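Long-range contact in Lin1840 protein (Listeria innocua serovar 6a, PDB 4ZO6), which probably hydrolyses terminal, non-reducing beta-D-glucosyl residues, releasing beta-D-glucose, as a glycoside hydrolase of family 3: residues Leu203-Val208 / Thr236-Val241. The protein carries 2 engineered substitutions. Sequence-based numbering, arbitrary orientation.
Sequences LEYNTV and TAFNVV. With BGC (beta-D-glucopyranose), chain E.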
# COMPACT_ATOMS: atom_id res chain seq x y z
N LEU A 203 5.03 1.55 -8.44
CA LEU A 203 6.34 1.65 -9.08
C LEU A 203 6.67 0.37 -9.85
O LEU A 203 6.55 -0.71 -9.34
CB LEU A 203 7.42 1.93 -8.00
CG LEU A 203 8.89 2.06 -8.41
CD1 LEU A 203 9.06 3.13 -9.46
CD2 LEU A 203 9.75 2.40 -7.18
N GLU A 204 7.08 0.50 -11.09
CA GLU A 204 7.34 -0.69 -11.87
C GLU A 204 8.37 -1.61 -11.24
O GLU A 204 9.42 -1.18 -10.71
CB GLU A 204 7.72 -0.30 -13.29
CG GLU A 204 7.62 -1.41 -14.26
CD GLU A 204 6.23 -1.94 -14.38
OE1 GLU A 204 5.41 -1.39 -15.18
OE2 GLU A 204 5.97 -2.95 -13.68
N TYR A 205 8.01 -2.91 -11.27
CA TYR A 205 8.85 -4.05 -10.83
C TYR A 205 9.03 -4.10 -9.33
O TYR A 205 9.82 -4.92 -8.83
CB TYR A 205 10.22 -4.14 -11.54
CG TYR A 205 10.22 -3.75 -13.02
CD1 TYR A 205 9.67 -4.61 -13.98
CD2 TYR A 205 10.81 -2.54 -13.48
CE1 TYR A 205 9.69 -4.30 -15.32
CE2 TYR A 205 10.86 -2.26 -14.85
CZ TYR A 205 10.28 -3.13 -15.76
OH TYR A 205 10.23 -2.99 -17.17
N ASN A 206 8.33 -3.23 -8.62
CA ASN A 206 8.62 -3.08 -7.20
C ASN A 206 7.99 -4.20 -6.36
O ASN A 206 7.11 -4.94 -6.81
CB ASN A 206 8.12 -1.72 -6.69
CG ASN A 206 8.80 -1.27 -5.42
OD1 ASN A 206 9.91 -1.73 -5.03
ND2 ASN A 206 8.12 -0.35 -4.73
N THR A 207 8.49 -4.31 -5.13
CA THR A 207 7.96 -5.19 -4.12
C THR A 207 6.45 -5.36 -4.09
O THR A 207 5.69 -4.39 -4.20
CB THR A 207 8.41 -4.68 -2.78
OG1 THR A 207 9.83 -4.61 -2.80
CG2 THR A 207 7.94 -5.58 -1.60
N VAL A 208 6.05 -6.61 -3.93
CA VAL A 208 4.65 -7.02 -3.69
C VAL A 208 4.70 -7.80 -2.40
O VAL A 208 5.55 -8.72 -2.21
CB VAL A 208 4.15 -7.98 -4.79
CG1 VAL A 208 2.83 -8.67 -4.41
CG2 VAL A 208 4.04 -7.24 -6.15
N THR A 236 5.94 -16.22 -15.88
CA THR A 236 6.27 -15.84 -14.51
C THR A 236 6.17 -14.31 -14.36
O THR A 236 6.17 -13.60 -15.38
CB THR A 236 7.71 -16.28 -14.15
OG1 THR A 236 8.69 -15.49 -14.90
CG2 THR A 236 7.91 -17.81 -14.40
N ALA A 237 6.12 -13.82 -13.12
CA ALA A 237 6.10 -12.40 -12.82
C ALA A 237 7.51 -11.87 -12.42
O ALA A 237 8.37 -12.62 -11.93
CB ALA A 237 5.07 -12.15 -11.72
N PHE A 238 7.79 -10.61 -12.73
CA PHE A 238 8.99 -9.92 -12.28
C PHE A 238 9.21 -9.74 -10.76
O PHE A 238 10.40 -9.74 -10.31
CB PHE A 238 9.03 -8.52 -12.87
CG PHE A 238 9.31 -8.52 -14.35
CD1 PHE A 238 10.46 -9.11 -14.83
CD2 PHE A 238 8.42 -7.92 -15.24
CE1 PHE A 238 10.78 -9.07 -16.16
CE2 PHE A 238 8.74 -7.85 -16.58
CZ PHE A 238 9.88 -8.47 -17.05
N ASN A 239 8.09 -9.56 -10.06
CA ASN A 239 8.01 -9.30 -8.59
C ASN A 239 8.37 -10.49 -7.71
O ASN A 239 8.23 -11.64 -8.11
CB ASN A 239 6.61 -8.85 -8.14
CG ASN A 239 5.47 -9.78 -8.59
OD1 ASN A 239 5.12 -9.74 -9.76
ND2 ASN A 239 4.84 -10.52 -7.67
N VAL A 240 8.75 -10.17 -6.49
CA VAL A 240 8.77 -11.15 -5.39
C VAL A 240 7.36 -11.60 -5.03
O VAL A 240 6.42 -10.87 -5.18
CB VAL A 240 9.47 -10.58 -4.10
CG1 VAL A 240 10.98 -10.37 -4.29
CG2 VAL A 240 8.80 -9.30 -3.58
N VAL A 241 7.22 -12.82 -4.56
CA VAL A 241 5.99 -13.26 -3.93
C VAL A 241 6.41 -13.74 -2.56
O VAL A 241 7.23 -14.58 -2.44
CB VAL A 241 5.32 -14.29 -4.80
CG1 VAL A 241 4.19 -15.02 -4.08
CG2 VAL A 241 4.78 -13.61 -6.07
C2 BGC E . 6.54 -8.48 -20.33
C3 BGC E . 5.33 -9.29 -20.77
C4 BGC E . 5.51 -9.59 -22.27
C5 BGC E . 6.92 -10.21 -22.56
C6 BGC E . 7.27 -10.40 -24.03
C1 BGC E . 7.67 -9.49 -20.48
O1 BGC E . 8.75 -9.14 -19.65
O2 BGC E . 6.40 -7.92 -19.04
O3 BGC E . 4.13 -8.62 -20.44
O4 BGC E . 4.45 -10.45 -22.60
O5 BGC E . 7.99 -9.46 -21.87
O6 BGC E . 7.48 -9.12 -24.61
O HOH W 1 9.54 -7.17 -6.62
O HOH W 2 11.43 -6.90 -10.04
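Y205 and F238 meet as a T-shaped pair: their ring planes stand at 90°, the centroids are 5.3 Å apart, and the tyrosine presents its edge to the phenylalanine face. Followed outward, F238 CB lies 4.1 Å from Y205 CD1. With CG anti to the carbonyl carbon (chi1 -71°) and itself against Y205 CD1, the F238 ring then runs beside the tyrosine, the two side chains pointing the same way. F238 CD2 is 3.8 Å from Y205 CD1, and F238 CE2 meets both Y205 CE1 and the sugar's O1 and O2. At the tip, F238 CZ is modelled doubtfully close to O1 of the bound glucose, which lies oblique to the ring. D91, R149, K191, H192 and W271 hydrogen-bond the same sugar, so F238 belongs to the wall of a glucose pocket. E204 CG sits 3.3 Å above the Y205 ring plane, over its centre, and the Y205 hydroxyl hydrogen-bonds E473. No direct hydrogen bond joins the segments; two waters do so instead, both donating to Y205 O, one accepting from V240 N and the other donating to F238 O. Farther along, V208 CG2 packs 3.6 Å from N239 CB, while the N239 amide reaches V240 O and, beyond the segments, A194 O. Both segments fall in the TIM-barrel-related N-terminal domain: 203-208 lies in the loop between strand 187-193 and helix 212-219. Segment 236-241 runs from the end of the adjacent parallel strand 233-236 into the hairpin strand 240-241, with helix 273-280 against F238 and V240, and the second subunit packing on Y205 through its R572.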